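Local coordinates for hypothetical protein PP5205 (Pseudomonas putida, PDB 2G2X) that is of unknown function but carries an EVE domain, related to the ASCH and PUA domains, and may therefore bind nucleic acid, at residues I62-R67 against A100-F105. Sequence-based numbering, arbitrary orientation.
Sequences IARITR and AHVQTF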
loop_
_atom_site.group_PDB
_atom_site.type_symbol
_atom_site.label_atom_id
_atom_site.label_comp_id
_atom_site.label_asym_id
_atom_site.label_seq_id
_atom_site.Cartn_x
_atom_site.Cartn_y
_atom_site.Cartn_z
ATOM N N ILE A 62 -6.472 -8.172 0.959
ATOM C CA ILE A 62 -7.121 -6.999 0.395
ATOM C C ILE A 62 -7.628 -6.084 1.492
ATOM O O ILE A 62 -8.099 -6.550 2.527
ATOM C CB ILE A 62 -8.325 -7.402 -0.488
ATOM C CG1 ILE A 62 -7.845 -8.311 -1.621
ATOM C CG2 ILE A 62 -9.022 -6.146 -1.034
ATOM C CD1 ILE A 62 -8.971 -8.954 -2.425
ATOM N N ALA A 63 -7.524 -4.782 1.253
ATOM C CA ALA A 63 -7.997 -3.779 2.197
ATOM C C ALA A 63 -8.646 -2.664 1.382
ATOM O O ALA A 63 -8.566 -2.667 0.151
ATOM C CB ALA A 63 -6.831 -3.234 3.027
ATOM N N ARG A 64 -9.280 -1.712 2.060
ATOM C CA ARG A 64 -9.946 -0.613 1.375
ATOM C C ARG A 64 -9.622 0.755 1.973
ATOM O O ARG A 64 -9.218 0.859 3.129
ATOM C CB ARG A 64 -11.463 -0.829 1.399
ATOM C CG ARG A 64 -12.095 -0.761 2.788
ATOM C CD ARG A 64 -13.617 -0.882 2.705
ATOM N NE ARG A 64 -14.264 -0.655 3.996
ATOM C CZ ARG A 64 -14.158 -1.472 5.041
ATOM N NH1 ARG A 64 -13.432 -2.578 4.944
ATOM N NH2 ARG A 64 -14.771 -1.186 6.184
ATOM N N ILE A 65 -9.808 1.802 1.172
ATOM C CA ILE A 65 -9.554 3.171 1.608
ATOM C C ILE A 65 -10.789 3.704 2.325
ATOM O O ILE A 65 -11.874 3.741 1.743
ATOM C CB ILE A 65 -9.263 4.096 0.411
ATOM C CG1 ILE A 65 -8.113 3.524 -0.424
ATOM C CG2 ILE A 65 -8.932 5.496 0.907
ATOM C CD1 ILE A 65 -6.838 3.274 0.373
ATOM N N THR A 66 -10.621 4.113 3.583
ATOM C CA THR A 66 -11.729 4.645 4.376
ATOM C C THR A 66 -11.660 6.160 4.539
ATOM O O THR A 66 -12.569 6.764 5.093
ATOM C CB THR A 66 -11.802 3.995 5.792
ATOM O OG1 THR A 66 -10.539 4.129 6.459
ATOM C CG2 THR A 66 -12.174 2.526 5.685
ATOM N N ARG A 67 -10.573 6.767 4.075
ATOM C CA ARG A 67 -10.417 8.222 4.134
ATOM C C ARG A 67 -9.416 8.686 3.080
ATOM O O ARG A 67 -8.256 8.269 3.081
ATOM C CB ARG A 67 -9.952 8.699 5.516
ATOM C CG ARG A 67 -9.938 10.227 5.605
ATOM C CD ARG A 67 -9.395 10.809 6.923
ATOM N NE ARG A 67 -9.429 12.269 6.849
ATOM C CZ ARG A 67 -8.879 13.106 7.726
ATOM N NH1 ARG A 67 -8.228 12.650 8.786
ATOM N NH2 ARG A 67 -8.980 14.412 7.526
ATOM N N ALA A 100 -8.914 0.053 5.951
ATOM C CA ALA A 100 -9.619 -0.940 6.737
ATOM C C ALA A 100 -9.442 -2.282 6.046
ATOM O O ALA A 100 -9.258 -2.355 4.825
ATOM C CB ALA A 100 -11.095 -0.582 6.854
ATOM N N HIS A 101 -9.487 -3.337 6.845
ATOM C CA HIS A 101 -9.315 -4.698 6.369
ATOM C C HIS A 101 -10.502 -5.208 5.576
ATOM O O HIS A 101 -11.651 -4.935 5.916
ATOM C CB HIS A 101 -9.091 -5.631 7.563
ATOM C CG HIS A 101 -9.025 -7.083 7.198
ATOM N ND1 HIS A 101 -7.842 -7.725 6.904
ATOM C CD2 HIS A 101 -9.997 -8.023 7.102
ATOM C CE1 HIS A 101 -8.086 -8.998 6.648
ATOM N NE2 HIS A 101 -9.386 -9.205 6.762
ATOM N N VAL A 102 -10.219 -5.951 4.512
ATOM C CA VAL A 102 -11.278 -6.548 3.713
ATOM C C VAL A 102 -11.127 -8.066 3.743
ATOM O O VAL A 102 -12.066 -8.782 4.082
ATOM C CB VAL A 102 -11.260 -6.063 2.249
ATOM C CG1 VAL A 102 -12.252 -6.878 1.428
ATOM C CG2 VAL A 102 -11.634 -4.589 2.182
ATOM N N GLN A 103 -9.940 -8.561 3.414
ATOM C CA GLN A 103 -9.726 -10.003 3.412
ATOM C C GLN A 103 -8.263 -10.372 3.594
ATOM O O GLN A 103 -7.362 -9.666 3.134
ATOM C CB GLN A 103 -10.237 -10.603 2.091
ATOM C CG GLN A 103 -10.687 -12.062 2.167
ATOM C CD GLN A 103 -11.040 -12.635 0.798
ATOM O OE1 GLN A 103 -11.943 -13.466 0.668
ATOM N NE2 GLN A 103 -10.316 -12.203 -0.227
ATOM N N THR A 104 -8.026 -11.478 4.280
ATOM C CA THR A 104 -6.667 -11.957 4.473
ATOM C C THR A 104 -6.575 -13.290 3.744
ATOM O O THR A 104 -7.304 -14.228 4.069
ATOM C CB THR A 104 -6.328 -12.155 5.973
ATOM O OG1 THR A 104 -5.199 -13.035 6.101
ATOM C CG2 THR A 104 -7.500 -12.748 6.704
ATOM N N PHE A 105 -5.703 -13.365 2.740
ATOM C CA PHE A 105 -5.539 -14.603 1.979
ATOM C C PHE A 105 -4.969 -15.709 2.857
ATOM O O PHE A 105 -4.112 -15.455 3.704
ATOM C CB PHE A 105 -4.614 -14.386 0.783
ATOM C CG PHE A 105 -5.105 -13.347 -0.188
ATOM C CD1 PHE A 105 -6.451 -12.973 -0.217
ATOM C CD2 PHE A 105 -4.232 -12.766 -1.100
ATOM C CE1 PHE A 105 -6.918 -12.039 -1.141
ATOM C CE2 PHE A 105 -4.686 -11.826 -2.037
ATOM C CZ PHE A 105 -6.033 -11.464 -2.055
#
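The Arg64 guanidinium has the Ala100 methyl over one face, CB standing 3.5 Å above the plane and off toward the rim, while His101 O and Val102 CG2 lie at its edge. With CG in the crowded position between the backbone N and the carbonyl carbon, and the chain extended from there to NE, NH1 comes to His101 O, where the 124° N-H...O angle marks the hydrogen bond as weak. At the Phe105 ring, Ile62 arrives obliquely, its CG1 3.7 Å from CZ and CD1 only slightly farther, and the Gln103 amide nitrogen NE2 lies in plane at the edge. The His101 ring has the backbone N of Gln103 over one face and turns to the side packed by helix 15-21.

The strands that carry these groups, 62-65 and 100-105, run antiparallel, their axes at 161°, as neighbours in the mixed sheet of the EVE domain. Arg64 and Ala100 form a hydrogen-bonded pair; Arg64 N reaches Ala100 O nearly along its C=O axis at 2.8 Å. After the non-hydrogen-bonded pair of Ala63 with His101, the register slips by one between Ala63 and Ile62 in a classic beta bulge, with Val102 and Gln103 both facing Ile62. Its signature is the doubly gripped Ile62 O: Val102 N sits on a lone pair (3.0 Å), whereas Gln103 N lies above the carbonyl plane (2.9 Å) yet points straighter, at 167°. The bulge swings Val102 toward the partner strand, so that its CB meets Ile62 CG2 at 4.0 Å and its side chain crosses that of Arg64 at about a right angle, Val102 CG2 lying against Arg64 CB. Replacing Ile62 with an alanine would remove the branches meeting Val102 and Phe105 and would probably loosen the Phe105 ring, which also touches Arg149. Farther along, Thr66 CG2 presses tightly on Ala100 CB at 3.5 Å, while its OG1 is hydrogen-bonded to Glu23.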